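Local coordinates for virulence sensor protein BvgS (Bordetella pertussis, PDB 6ZJ8), which acts as the sensor histidine kinase of a virulence-controlling two-component system, with a cytoplasmic PAS domain that probably takes part in signal transduction to the kinase, at residues P34-V39 with N50-D55; I69-V74 with E83-L88; Q116-Y121 with K129-G134. One frame throughout, in Å; residues are numbered along the deposited sequence.

Contact 1: residues P34-V39 with N50-D55; sequences PNPIYV and NDAYLD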
ATOM      1  N   PRO A  34      -5.004   2.780   9.251  1.00 53.14           N
ATOM      2  CA  PRO A  34      -4.747   4.100   8.660  1.00 53.27           C
ATOM      3  C   PRO A  34      -3.720   4.097   7.540  1.00 50.90           C
ATOM      4  O   PRO A  34      -3.805   4.925   6.629  1.00 52.53           O
ATOM      5  CB  PRO A  34      -4.257   4.924   9.860  1.00 54.10           C
ATOM      6  CG  PRO A  34      -3.633   3.930  10.766  1.00 53.82           C
ATOM      7  CD  PRO A  34      -4.398   2.644  10.590  1.00 53.55           C
ATOM      8  N   ASN A  35      -2.751   3.190   7.589  1.00 53.72           N
ATOM      9  CA  ASN A  35      -1.735   3.212   6.543  1.00 51.77           C
ATOM     10  C   ASN A  35      -2.067   2.212   5.441  1.00 49.57           C
ATOM     11  O   ASN A  35      -2.577   1.122   5.724  1.00 53.39           O
ATOM     12  CB  ASN A  35      -0.357   2.885   7.122  1.00 51.91           C
ATOM     13  CG  ASN A  35       0.125   3.932   8.105  1.00 52.49           C
ATOM     14  OD1 ASN A  35      -0.058   5.131   7.895  1.00 52.01           O
ATOM     15  ND2 ASN A  35       0.741   3.483   9.191  1.00 55.49           N
ATOM     16  N   PRO A  36      -1.804   2.549   4.178  1.00 54.08           N
ATOM     17  CA  PRO A  36      -2.044   1.584   3.098  1.00 51.55           C
ATOM     18  C   PRO A  36      -1.300   0.278   3.326  1.00 52.29           C
ATOM     19  O   PRO A  36      -0.119   0.267   3.680  1.00 52.09           O
ATOM     20  CB  PRO A  36      -1.530   2.315   1.854  1.00 52.98           C
ATOM     21  CG  PRO A  36      -1.715   3.755   2.173  1.00 52.71           C
ATOM     22  CD  PRO A  36      -1.443   3.879   3.650  1.00 51.48           C
ATOM     23  N   ILE A  37      -2.006  -0.829   3.110  1.00 51.95           N
ATOM     24  CA  ILE A  37      -1.406  -2.155   3.168  1.00 52.99           C
ATOM     25  C   ILE A  37      -2.088  -3.025   2.124  1.00 55.45           C
ATOM     26  O   ILE A  37      -3.290  -2.893   1.875  1.00 54.85           O
ATOM     27  CB  ILE A  37      -1.517  -2.783   4.574  1.00 53.26           C
ATOM     28  CG1 ILE A  37      -0.781  -4.125   4.605  1.00 54.14           C
ATOM     29  CG2 ILE A  37      -2.970  -2.986   4.960  1.00 53.29           C
ATOM     30  CD1 ILE A  37      -0.737  -4.764   5.963  1.00 59.89           C
ATOM     31  N   TYR A  38      -1.308  -3.911   1.509  1.00 56.34           N
ATOM     32  CA  TYR A  38      -1.801  -4.804   0.474  1.00 57.21           C
ATOM     33  C   TYR A  38      -1.125  -6.159   0.621  1.00 63.14           C
ATOM     34  O   TYR A  38      -0.154  -6.319   1.367  1.00 58.90           O
ATOM     35  CB  TYR A  38      -1.537  -4.241  -0.927  1.00 57.54           C
ATOM     36  CG  TYR A  38      -0.072  -3.965  -1.182  1.00 58.40           C
ATOM     37  CD1 TYR A  38       0.772  -4.961  -1.662  1.00 59.25           C
ATOM     38  CD2 TYR A  38       0.473  -2.715  -0.929  1.00 57.33           C
ATOM     39  CE1 TYR A  38       2.117  -4.712  -1.890  1.00 59.87           C
ATOM     40  CE2 TYR A  38       1.814  -2.457  -1.152  1.00 57.78           C
ATOM     41  CZ  TYR A  38       2.631  -3.458  -1.628  1.00 59.03           C
ATOM     42  OH  TYR A  38       3.963  -3.197  -1.848  1.00 60.34           O
ATOM     43  N   VAL A  39      -1.652  -7.140  -0.105  1.00 60.13           N
ATOM     44  CA  VAL A  39      -1.048  -8.461  -0.212  1.00 66.36           C
ATOM     45  C   VAL A  39      -1.062  -8.864  -1.679  1.00 68.36           C
ATOM     46  O   VAL A  39      -2.119  -8.856  -2.318  1.00 68.29           O
ATOM     47  CB  VAL A  39      -1.783  -9.508   0.644  1.00 67.10           C
ATOM     48  CG1 VAL A  39      -1.161 -10.878   0.443  1.00 70.02           C
ATOM     49  CG2 VAL A  39      -1.745  -9.108   2.108  1.00 66.35           C
ATOM     50  N   ASN A  50      -6.396  -2.496   1.888  1.00 54.95           N
ATOM     51  CA  ASN A  50      -7.306  -1.798   2.780  1.00 51.95           C
ATOM     52  C   ASN A  50      -7.796  -0.507   2.127  1.00 71.16           C
ATOM     53  O   ASN A  50      -7.406  -0.154   1.011  1.00 52.69           O
ATOM     54  CB  ASN A  50      -6.628  -1.536   4.123  1.00 53.51           C
ATOM     55  CG  ASN A  50      -5.434  -0.606   4.011  1.00 55.05           C
ATOM     56  OD1 ASN A  50      -4.942  -0.325   2.915  1.00 63.62           O
ATOM     57  ND2 ASN A  50      -4.950  -0.138   5.154  1.00 51.25           N
ATOM     58  N   ASP A  51      -8.677   0.204   2.835  1.00 55.55           N
ATOM     59  CA  ASP A  51      -9.255   1.424   2.281  1.00 58.27           C
ATOM     60  C   ASP A  51      -8.231   2.547   2.187  1.00 66.35           C
ATOM     61  O   ASP A  51      -8.372   3.437   1.342  1.00 63.43           O
ATOM     62  CB  ASP A  51     -10.443   1.870   3.129  1.00 59.69           C
ATOM     63  CG  ASP A  51     -11.606   0.908   3.054  1.00 58.33           C
ATOM     64  OD1 ASP A  51     -11.575  -0.008   2.202  1.00 58.44           O
ATOM     65  OD2 ASP A  51     -12.552   1.069   3.850  1.00 59.04           O
ATOM     66  N   ALA A  52      -7.208   2.535   3.043  1.00 59.40           N
ATOM     67  CA  ALA A  52      -6.136   3.516   2.909  1.00 55.43           C
ATOM     68  C   ALA A  52      -5.437   3.360   1.567  1.00 53.00           C
ATOM     69  O   ALA A  52      -5.101   4.351   0.908  1.00 55.43           O
ATOM     70  CB  ALA A  52      -5.139   3.369   4.056  1.00 54.42           C
ATOM     71  N   TYR A  53      -5.216   2.114   1.144  1.00 64.23           N
ATOM     72  CA  TYR A  53      -4.688   1.847  -0.187  1.00 64.09           C
ATOM     73  C   TYR A  53      -5.648   2.351  -1.259  1.00 62.13           C
ATOM     74  O   TYR A  53      -5.286   3.180  -2.104  1.00 54.31           O
ATOM     75  CB  TYR A  53      -4.442   0.342  -0.338  1.00 56.61           C
ATOM     76  CG  TYR A  53      -3.761  -0.056  -1.624  1.00 56.49           C
ATOM     77  CD1 TYR A  53      -4.446  -0.044  -2.828  1.00 56.01           C
ATOM     78  CD2 TYR A  53      -2.434  -0.460  -1.629  1.00 55.28           C
ATOM     79  CE1 TYR A  53      -3.824  -0.406  -4.004  1.00 57.84           C
ATOM     80  CE2 TYR A  53      -1.805  -0.826  -2.800  1.00 55.80           C
ATOM     81  CZ  TYR A  53      -2.504  -0.798  -3.984  1.00 57.02           C
ATOM     82  OH  TYR A  53      -1.880  -1.166  -5.153  1.00 58.96           O
ATOM     83  N   LEU A  54      -6.891   1.865  -1.227  1.00 55.20           N
ATOM     84  CA  LEU A  54      -7.839   2.156  -2.298  1.00 52.93           C
ATOM     85  C   LEU A  54      -8.147   3.646  -2.390  1.00 61.92           C
ATOM     86  O   LEU A  54      -8.250   4.196  -3.492  1.00 53.36           O
ATOM     87  CB  LEU A  54      -9.125   1.360  -2.078  1.00 56.12           C
ATOM     88  CG  LEU A  54      -8.953  -0.160  -2.063  1.00 56.50           C
ATOM     89  CD1 LEU A  54     -10.246  -0.851  -1.660  1.00 57.67           C
ATOM     90  CD2 LEU A  54      -8.480  -0.642  -3.431  1.00 58.18           C
ATOM     91  N   ASP A  55      -8.306   4.316  -1.247  1.00 53.80           N
ATOM     92  CA  ASP A  55      -8.712   5.718  -1.263  1.00 54.97           C
ATOM     93  C   ASP A  55      -7.583   6.649  -1.691  1.00 53.95           C
ATOM     94  O   ASP A  55      -7.857   7.770  -2.130  1.00 54.65           O
ATOM     95  CB  ASP A  55      -9.236   6.129   0.113  1.00 55.94           C
ATOM     96  CG  ASP A  55     -10.619   5.569   0.404  1.00 57.53           C
ATOM     97  OD1 ASP A  55     -11.183   4.876  -0.468  1.00 58.41           O
ATOM     98  OD2 ASP A  55     -11.144   5.826   1.508  1.00 58.54           O
TER

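Contact 2: residues I69-V74 with E83-L88; sequences IPEANV and EMHEFL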
ATOM      1  N   ILE A  69      -0.246  -5.186 -11.233  1.00 69.21           N
ATOM      2  CA  ILE A  69       0.429  -3.921 -11.513  1.00 68.29           C
ATOM      3  C   ILE A  69       1.706  -4.253 -12.279  1.00 68.95           C
ATOM      4  O   ILE A  69       2.765  -4.430 -11.658  1.00 69.30           O
ATOM      5  CB  ILE A  69       0.755  -3.143 -10.229  1.00 67.23           C
ATOM      6  CG1 ILE A  69      -0.405  -3.204  -9.228  1.00 67.33           C
ATOM      7  CG2 ILE A  69       1.101  -1.696 -10.573  1.00 65.01           C
ATOM      8  CD1 ILE A  69      -1.606  -2.394  -9.618  1.00 69.45           C
ATOM      9  N   PRO A  70       1.662  -4.358 -13.607  1.00 69.55           N
ATOM     10  CA  PRO A  70       2.842  -4.828 -14.343  1.00 70.14           C
ATOM     11  C   PRO A  70       4.040  -3.907 -14.157  1.00 71.21           C
ATOM     12  O   PRO A  70       3.903  -2.704 -13.927  1.00 70.29           O
ATOM     13  CB  PRO A  70       2.370  -4.842 -15.803  1.00 70.53           C
ATOM     14  CG  PRO A  70       0.879  -4.902 -15.727  1.00 70.08           C
ATOM     15  CD  PRO A  70       0.511  -4.130 -14.499  1.00 69.34           C
ATOM     16  N   GLU A  71       5.233  -4.502 -14.258  1.00 72.03           N
ATOM     17  CA  GLU A  71       6.461  -3.717 -14.181  1.00 73.36           C
ATOM     18  C   GLU A  71       6.683  -2.919 -15.460  1.00 72.60           C
ATOM     19  O   GLU A  71       7.100  -1.756 -15.410  1.00 72.39           O
ATOM     20  CB  GLU A  71       7.656  -4.635 -13.914  1.00 77.02           C
ATOM     21  CG  GLU A  71       7.576  -5.404 -12.602  1.00 88.71           C
ATOM     22  CD  GLU A  71       7.683  -4.507 -11.385  1.00 83.41           C
ATOM     23  OE1 GLU A  71       8.122  -3.348 -11.533  1.00 82.08           O
ATOM     24  OE2 GLU A  71       7.325  -4.964 -10.279  1.00 88.49           O
ATOM     25  N   ALA A  72       6.407  -3.525 -16.612  1.00 73.93           N
ATOM     26  CA  ALA A  72       6.567  -2.845 -17.886  1.00 74.47           C
ATOM     27  C   ALA A  72       5.378  -1.929 -18.157  1.00 73.39           C
ATOM     28  O   ALA A  72       4.276  -2.120 -17.636  1.00 72.40           O
ATOM     29  CB  ALA A  72       6.717  -3.858 -19.020  1.00 75.08           C
ATOM     30  N   ASN A  73       5.619  -0.920 -18.987  1.00 71.92           N
ATOM     31  CA  ASN A  73       4.562   0.011 -19.361  1.00 70.65           C
ATOM     32  C   ASN A  73       3.545  -0.688 -20.256  1.00 71.03           C
ATOM     33  O   ASN A  73       3.912  -1.373 -21.215  1.00 70.30           O
ATOM     34  CB  ASN A  73       5.153   1.223 -20.077  1.00 71.47           C
ATOM     35  CG  ASN A  73       6.301   1.848 -19.311  1.00 72.31           C
ATOM     36  OD1 ASN A  73       6.092   2.562 -18.330  1.00 70.71           O
ATOM     37  ND2 ASN A  73       7.524   1.582 -19.757  1.00 72.99           N
ATOM     38  N   VAL A  74       2.273  -0.522 -19.934  1.00 72.71           N
ATOM     39  CA  VAL A  74       1.185  -1.100 -20.710  1.00 72.60           C
ATOM     40  C   VAL A  74       0.818  -0.136 -21.829  1.00 73.21           C
ATOM     41  O   VAL A  74       0.967   1.083 -21.697  1.00 73.40           O
ATOM     42  CB  VAL A  74      -0.032  -1.404 -19.811  1.00 71.67           C
ATOM     43  CG1 VAL A  74      -1.102  -2.151 -20.596  1.00 71.62           C
ATOM     44  CG2 VAL A  74       0.393  -2.194 -18.581  1.00 70.18           C
ATOM     45  N   GLU A  83      -0.088   4.972 -11.572  1.00 64.60           N
ATOM     46  CA  GLU A  83      -0.007   5.591 -10.252  1.00 62.65           C
ATOM     47  C   GLU A  83       0.352   4.570  -9.180  1.00 60.69           C
ATOM     48  O   GLU A  83       1.187   4.840  -8.309  1.00 61.09           O
ATOM     49  CB  GLU A  83      -1.332   6.273  -9.924  1.00 60.97           C
ATOM     50  CG  GLU A  83      -1.745   7.324 -10.944  1.00 62.10           C
ATOM     51  CD  GLU A  83      -3.188   7.748 -10.787  1.00 61.60           C
ATOM     52  OE1 GLU A  83      -3.917   7.095 -10.009  1.00 60.26           O
ATOM     53  OE2 GLU A  83      -3.596   8.729 -11.445  1.00 62.24           O
ATOM     54  N   MET A  84      -0.263   3.387  -9.225  1.00 63.12           N
ATOM     55  CA  MET A  84       0.031   2.373  -8.219  1.00 65.83           C
ATOM     56  C   MET A  84       1.479   1.911  -8.303  1.00 67.31           C
ATOM     57  O   MET A  84       2.113   1.642  -7.276  1.00 62.80           O
ATOM     58  CB  MET A  84      -0.910   1.184  -8.383  1.00 64.85           C
ATOM     59  CG  MET A  84      -2.353   1.513  -8.079  1.00 66.12           C
ATOM     60  SD  MET A  84      -3.374   0.044  -7.913  1.00 97.67           S
ATOM     61  CE  MET A  84      -4.942   0.805  -7.526  1.00 66.98           C
ATOM     62  N   HIS A  85       2.018   1.803  -9.520  1.00 60.73           N
ATOM     63  CA  HIS A  85       3.388   1.327  -9.677  1.00 61.93           C
ATOM     64  C   HIS A  85       4.364   2.181  -8.879  1.00 60.29           C
ATOM     65  O   HIS A  85       5.342   1.667  -8.321  1.00 60.47           O
ATOM     66  CB  HIS A  85       3.775   1.319 -11.156  1.00 63.15           C
ATOM     67  CG  HIS A  85       5.086   0.652 -11.431  1.00 65.69           C
ATOM     68  ND1 HIS A  85       6.204   1.348 -11.842  1.00 66.69           N
ATOM     69  CD2 HIS A  85       5.461  -0.646 -11.347  1.00 68.57           C
ATOM     70  CE1 HIS A  85       7.208   0.506 -12.002  1.00 73.22           C
ATOM     71  NE2 HIS A  85       6.785  -0.710 -11.708  1.00 70.31           N
ATOM     72  N   GLU A  86       4.113   3.489  -8.805  1.00 59.24           N
ATOM     73  CA  GLU A  86       5.017   4.378  -8.083  1.00 58.71           C
ATOM     74  C   GLU A  86       5.033   4.063  -6.590  1.00 57.96           C
ATOM     75  O   GLU A  86       6.097   4.078  -5.959  1.00 57.77           O
ATOM     76  CB  GLU A  86       4.614   5.833  -8.332  1.00 57.92           C
ATOM     77  CG  GLU A  86       4.830   6.281  -9.775  1.00 59.17           C
ATOM     78  CD  GLU A  86       4.162   7.606 -10.097  1.00 60.45           C
ATOM     79  OE1 GLU A  86       3.968   7.897 -11.297  1.00 65.08           O
ATOM     80  OE2 GLU A  86       3.828   8.358  -9.156  1.00 58.31           O
ATOM     81  N   PHE A  87       3.871   3.766  -6.009  1.00 58.06           N
ATOM     82  CA  PHE A  87       3.808   3.492  -4.579  1.00 59.08           C
ATOM     83  C   PHE A  87       4.328   2.107  -4.225  1.00 58.64           C
ATOM     84  O   PHE A  87       4.784   1.893  -3.097  1.00 59.67           O
ATOM     85  CB  PHE A  87       2.371   3.634  -4.076  1.00 56.26           C
ATOM     86  CG  PHE A  87       1.891   5.051  -4.014  1.00 55.71           C
ATOM     87  CD1 PHE A  87       1.285   5.639  -5.110  1.00 55.94           C
ATOM     88  CD2 PHE A  87       2.044   5.797  -2.858  1.00 55.09           C
ATOM     89  CE1 PHE A  87       0.840   6.945  -5.051  1.00 55.19           C
ATOM     90  CE2 PHE A  87       1.600   7.101  -2.793  1.00 53.53           C
ATOM     91  CZ  PHE A  87       0.998   7.677  -3.889  1.00 53.83           C
ATOM     92  N   LEU A  88       4.259   1.160  -5.156  1.00 60.55           N
ATOM     93  CA  LEU A  88       4.710  -0.197  -4.896  1.00 59.62           C
ATOM     94  C   LEU A  88       6.210  -0.310  -5.136  1.00 62.57           C
ATOM     95  O   LEU A  88       6.863   0.615  -5.625  1.00 63.40           O
ATOM     96  CB  LEU A  88       3.954  -1.188  -5.780  1.00 61.25           C
ATOM     97  CG  LEU A  88       2.433  -1.140  -5.648  1.00 59.96           C
ATOM     98  CD1 LEU A  88       1.792  -1.921  -6.774  1.00 60.94           C
ATOM     99  CD2 LEU A  88       1.990  -1.686  -4.305  1.00 58.20           C
TER

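Contact 3: residues Q116-Y121 with K129-G134; sequences QWTIPY and KGIIGG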
ATOM      1  N   GLN A 116       8.165   2.972   1.989  1.00 55.64           N
ATOM      2  CA  GLN A 116       7.624   1.761   1.389  1.00 56.73           C
ATOM      3  C   GLN A 116       8.268   0.520   1.996  1.00 58.84           C
ATOM      4  O   GLN A 116       9.441   0.532   2.379  1.00 59.76           O
ATOM      5  CB  GLN A 116       7.853   1.770  -0.124  1.00 57.88           C
ATOM      6  CG  GLN A 116       7.333   3.011  -0.830  1.00 57.25           C
ATOM      7  CD  GLN A 116       7.981   3.220  -2.183  1.00 58.74           C
ATOM      8  OE1 GLN A 116       9.203   3.317  -2.288  1.00 58.70           O
ATOM      9  NE2 GLN A 116       7.165   3.287  -3.227  1.00 59.02           N
ATOM     10  N   TRP A 117       7.495  -0.563   2.065  1.00 58.50           N
ATOM     11  CA  TRP A 117       7.971  -1.787   2.696  1.00 61.00           C
ATOM     12  C   TRP A 117       7.268  -2.997   2.097  1.00 61.39           C
ATOM     13  O   TRP A 117       6.144  -2.900   1.600  1.00 60.96           O
ATOM     14  CB  TRP A 117       7.739  -1.745   4.210  1.00 59.61           C
ATOM     15  CG  TRP A 117       6.296  -1.586   4.576  1.00 58.05           C
ATOM     16  CD1 TRP A 117       5.599  -0.418   4.663  1.00 56.83           C
ATOM     17  CD2 TRP A 117       5.372  -2.630   4.899  1.00 58.02           C
ATOM     18  NE1 TRP A 117       4.298  -0.669   5.021  1.00 56.31           N
ATOM     19  CE2 TRP A 117       4.133  -2.021   5.173  1.00 57.09           C
ATOM     20  CE3 TRP A 117       5.472  -4.023   4.984  1.00 59.62           C
ATOM     21  CZ2 TRP A 117       3.002  -2.754   5.528  1.00 56.54           C
ATOM     22  CZ3 TRP A 117       4.348  -4.750   5.336  1.00 59.13           C
ATOM     23  CH2 TRP A 117       3.129  -4.114   5.605  1.00 57.15           C
ATOM     24  N   THR A 118       7.949  -4.143   2.152  1.00 65.14           N
ATOM     25  CA  THR A 118       7.361  -5.413   1.753  1.00 66.07           C
ATOM     26  C   THR A 118       7.955  -6.526   2.604  1.00 68.93           C
ATOM     27  O   THR A 118       9.144  -6.501   2.930  1.00 71.71           O
ATOM     28  CB  THR A 118       7.595  -5.724   0.268  1.00 67.23           C
ATOM     29  OG1 THR A 118       9.001  -5.791   0.001  1.00 70.17           O
ATOM     30  CG2 THR A 118       6.960  -4.662  -0.616  1.00 65.58           C
ATOM     31  N   ILE A 119       7.116  -7.503   2.958  1.00 67.79           N
ATOM     32  CA  ILE A 119       7.533  -8.674   3.709  1.00 70.89           C
ATOM     33  C   ILE A 119       7.100  -9.907   2.915  1.00 72.09           C
ATOM     34  O   ILE A 119       5.907 -10.056   2.629  1.00 71.25           O
ATOM     35  CB  ILE A 119       6.929  -8.721   5.122  1.00 69.95           C
ATOM     36  CG1 ILE A 119       7.213  -7.429   5.893  1.00 69.74           C
ATOM     37  CG2 ILE A 119       7.478  -9.919   5.889  1.00 72.15           C
ATOM     38  CD1 ILE A 119       8.608  -7.349   6.448  1.00 73.58           C
ATOM     39  N   PRO A 120       8.001 -10.805   2.543  1.00 75.88           N
ATOM     40  CA  PRO A 120       7.570 -12.043   1.887  1.00 78.42           C
ATOM     41  C   PRO A 120       7.139 -13.094   2.901  1.00 80.49           C
ATOM     42  O   PRO A 120       7.526 -13.076   4.071  1.00 79.94           O
ATOM     43  CB  PRO A 120       8.813 -12.495   1.111  1.00 83.92           C
ATOM     44  CG  PRO A 120       9.979 -11.777   1.737  1.00 87.57           C
ATOM     45  CD  PRO A 120       9.462 -10.768   2.731  1.00 83.09           C
ATOM     46  N   TYR A 121       6.310 -14.022   2.424  1.00 85.26           N
ATOM     47  CA  TYR A 121       5.760 -15.072   3.268  1.00 88.68           C
ATOM     48  C   TYR A 121       5.647 -16.360   2.466  1.00 94.12           C
ATOM     49  O   TYR A 121       5.693 -16.356   1.233  1.00 95.73           O
ATOM     50  CB  TYR A 121       4.383 -14.687   3.828  1.00 87.17           C
ATOM     51  CG  TYR A 121       3.312 -14.564   2.768  1.00 85.73           C
ATOM     52  CD1 TYR A 121       2.593 -15.676   2.349  1.00 89.60           C
ATOM     53  CD2 TYR A 121       3.022 -13.339   2.183  1.00 81.44           C
ATOM     54  CE1 TYR A 121       1.618 -15.572   1.379  1.00 89.42           C
ATOM     55  CE2 TYR A 121       2.047 -13.224   1.211  1.00 81.15           C
ATOM     56  CZ  TYR A 121       1.348 -14.345   0.814  1.00 85.39           C
ATOM     57  OH  TYR A 121       0.375 -14.239  -0.153  1.00 84.11           O
ATOM     58  N   LYS A 129       4.958 -17.690  -1.328  1.00100.55           N
ATOM     59  CA  LYS A 129       3.670 -17.555  -1.991  1.00 97.20           C
ATOM     60  C   LYS A 129       3.289 -16.121  -2.328  1.00 90.48           C
ATOM     61  O   LYS A 129       2.462 -15.921  -3.223  1.00 90.32           O
ATOM     62  CB  LYS A 129       2.555 -18.165  -1.125  1.00100.51           C
ATOM     63  CG  LYS A 129       2.715 -19.656  -0.860  1.00109.65           C
ATOM     64  CD  LYS A 129       2.627 -20.475  -2.140  1.00109.85           C
ATOM     65  CE  LYS A 129       2.886 -21.948  -1.875  1.00115.95           C
ATOM     66  NZ  LYS A 129       2.995 -22.729  -3.138  1.00117.47           N
ATOM     67  N   GLY A 130       3.854 -15.127  -1.654  1.00 85.39           N
ATOM     68  CA  GLY A 130       3.532 -13.752  -1.979  1.00 79.58           C
ATOM     69  C   GLY A 130       4.293 -12.793  -1.094  1.00 76.88           C
ATOM     70  O   GLY A 130       5.242 -13.169  -0.404  1.00 78.17           O
ATOM     71  N   ILE A 131       3.858 -11.536  -1.128  1.00 73.35           N
ATOM     72  CA  ILE A 131       4.436 -10.480  -0.310  1.00 70.58           C
ATOM     73  C   ILE A 131       3.311  -9.692   0.344  1.00 67.45           C
ATOM     74  O   ILE A 131       2.254  -9.477  -0.260  1.00 67.03           O
ATOM     75  CB  ILE A 131       5.340  -9.537  -1.134  1.00 70.13           C
ATOM     76  CG1 ILE A 131       4.565  -8.925  -2.303  1.00 69.06           C
ATOM     77  CG2 ILE A 131       6.565 -10.284  -1.639  1.00 72.45           C
ATOM     78  CD1 ILE A 131       4.899  -7.474  -2.551  1.00 66.15           C
ATOM     79  N   ILE A 132       3.537  -9.279   1.583  1.00 66.21           N
ATOM     80  CA  ILE A 132       2.718  -8.277   2.251  1.00 63.21           C
ATOM     81  C   ILE A 132       3.471  -6.958   2.164  1.00 62.69           C
ATOM     82  O   ILE A 132       4.691  -6.920   2.364  1.00 63.78           O
ATOM     83  CB  ILE A 132       2.438  -8.665   3.714  1.00 62.51           C
ATOM     84  CG1 ILE A 132       1.821 -10.065   3.795  1.00 65.33           C
ATOM     85  CG2 ILE A 132       1.509  -7.648   4.356  1.00 59.51           C
ATOM     86  CD1 ILE A 132       2.331 -10.894   4.962  1.00 70.14           C
ATOM     87  N   GLY A 133       2.760  -5.879   1.852  1.00 60.48           N
ATOM     88  CA  GLY A 133       3.438  -4.612   1.670  1.00 59.43           C
ATOM     89  C   GLY A 133       2.522  -3.431   1.903  1.00 58.44           C
ATOM     90  O   GLY A 133       1.332  -3.579   2.194  1.00 57.50           O
ATOM     91  N   GLY A 134       3.109  -2.248   1.767  1.00 58.45           N
ATOM     92  CA  GLY A 134       2.379  -1.013   1.954  1.00 55.62           C
ATOM     93  C   GLY A 134       3.345   0.151   2.034  1.00 53.48           C
ATOM     94  O   GLY A 134       4.521   0.029   1.686  1.00 58.12           O
TER

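Contact 1: residues P34-V39 with N50-D55
An asparagine N-cap at the start of helix 51-57 joins this short helix of the PAS fold to the entry of strand 37-41. N50 carries the contact. Its CG sits in the crowded position between the backbone N and the carbonyl carbon (chi1 64°), which turns the amide back over the helix start and across to P34-V39. The oxygen OD1 is gripped twice: it accepts the capping bond from Y53 N at 3.0 Å and a nearly straight bond from I37 N, also at 3.0 Å, both donors lying well above the plane of the amide. On the other branch, ND2 gives a short 2.7 Å bond to N35 O and a further one to T33 OG1. Held through both OD1 and ND2, the buried amide has its rotation fixed. The backbone adds a separate link, N50 N to I37 O at 3.1 Å, nearly along the C=O axis. Apolar atoms fill in around it. The CG2 methyl of I37 lies 3.5 Å from N50 ND2, crossing the amide at about a right angle. A52 CB presses against the backbone of 34-36, 3.3 Å from P34 O, while P36 lays its ring along the A52-Y53 backbone. Further along, Y38 and Y53 meet obliquely, Y38 CD2 being 3.5 Å from Y53 CE2 with the ring planes at 70°. Beyond the two segments, Y38 pairs through its backbone with G133 of strand 128-137, Y53 meets the ring of W135 on that strand, and both tyrosines touch L88 just after helix 79-87.

Contact 2: residues I69-V74 with E83-L88
I69 is the apolar hub here, its side chain directed at the end of helix 79-87 and touching three residues there. Its two branches divide the work. CG1 lies anti to the carbonyl carbon and meets L88 CD1 at 3.5 Å, and the CD1 methyl beyond it reaches M84 SD, also at 3.5 Å. The CG2 methyl, anti to the backbone N, rests against the backbone of the helix, 3.8 Å from H85 N. I69 crosses both M84 and L88 at about a right angle, so its branched end bears across their chains instead of running along them. Beside this apolar patch lies one polar link. H85 NE2 donates to E71 OE1 at 3.0 Å, a nearly straight bond with an N-H...O angle of 167°. The carboxylate oxygen lies in the plane of the imidazole, at its edge, yet the nitrogen comes to OE1 from above the carboxylate plane, and the two flat groups stand 69° apart. Torsions on both sides make this possible: H85 has its CG anti to the backbone N (chi1 -171°), which swings the ring out toward the loop, and E71 is bent at chi2, which folds its carboxylate back to the helix. The neighbouring negative charge would probably favour a protonated imidazole. In the second shell, the other carboxylate oxygen, E71 OE2, takes a weak hydrogen bond from R91 N. On the apolar side, M84 is backed by Y53 and F57 of helix 51-57. The arrangement, a long loop folded against the last turns of a short helix, belongs to the helical segment that packs beside the antiparallel sheet in PAS domains.

Contact 3: residues Q116-Y121 with K129-G134
I132 supplies the apolar centre, lying between two aromatic residues of the opposite strand in a beta hairpin of the PAS sheet, strands 110-122 and 128-137. Its CD1 comes to 3.8 Å from Y121 CD2, while its CG2 branch reaches the far rim of the indole, 4.1 Å from W117 CH2. W117 and Y121 share a strategy. Each holds its CG in the crowded position between backbone N and carbonyl carbon (chi1 59° and 66°), which lays the ring across the partner strand, and each lands on glycine. The indole spreads over G133 and G134, with G134 N above its centre and G133 CA making a CH-pi contact 3.9 Å from the centroid of the W117 six-membered ring. The phenol also covers G130, but with G130 N offset toward its rim and Y121 CE2 just 3.2 Å from G130 C. G130 and G134, having no side chains, leave their backbone to be covered directly by the Y121 and W117 rings. On the other face T118 and I131 stand side by side, pointing the same way, and the P120 ring leans on the CG2 branch of I131. Between the faces runs the polar ladder of antiparallel backbone bonds. W117-G134, I119-I132 and Y121-G130 are the hydrogen-bonded pairs, T118-G133 and P120-I131 the non-hydrogen-bonded ones. W117-G134 and I119-I132 bond in both directions. At the end nearer the turn, Y121 N donates to G130 O, but Y121 O accepts not from G130 N but from K129 N, one residue earlier, at 3.0 Å in an almost straight bond.

In the fold
All three contacts are partly buried. Contact 1 lies nearest the centre of the chain, about 5 Å between centres, whereas contact 2 is farther out and keeps its E71-H85 pair at a partly exposed rim. Contacts 1 and 3 build on neighbouring strands of one sheet, 37-41 and 128-137. Their chemistry differs: a buried neutral amide in contact 1, a histidine-carboxylate pair in contact 2, a backbone ladder overlaid by aromatic rings in contact 3. On the sheet face bearing Y38, T118 and I131, Y53 OH packs on M84 SD, and Q116 NE2 reaches carbonyls at the end of helix 79-87 through weak bonds. The W117-I132-Y121 cluster lies on the opposite face.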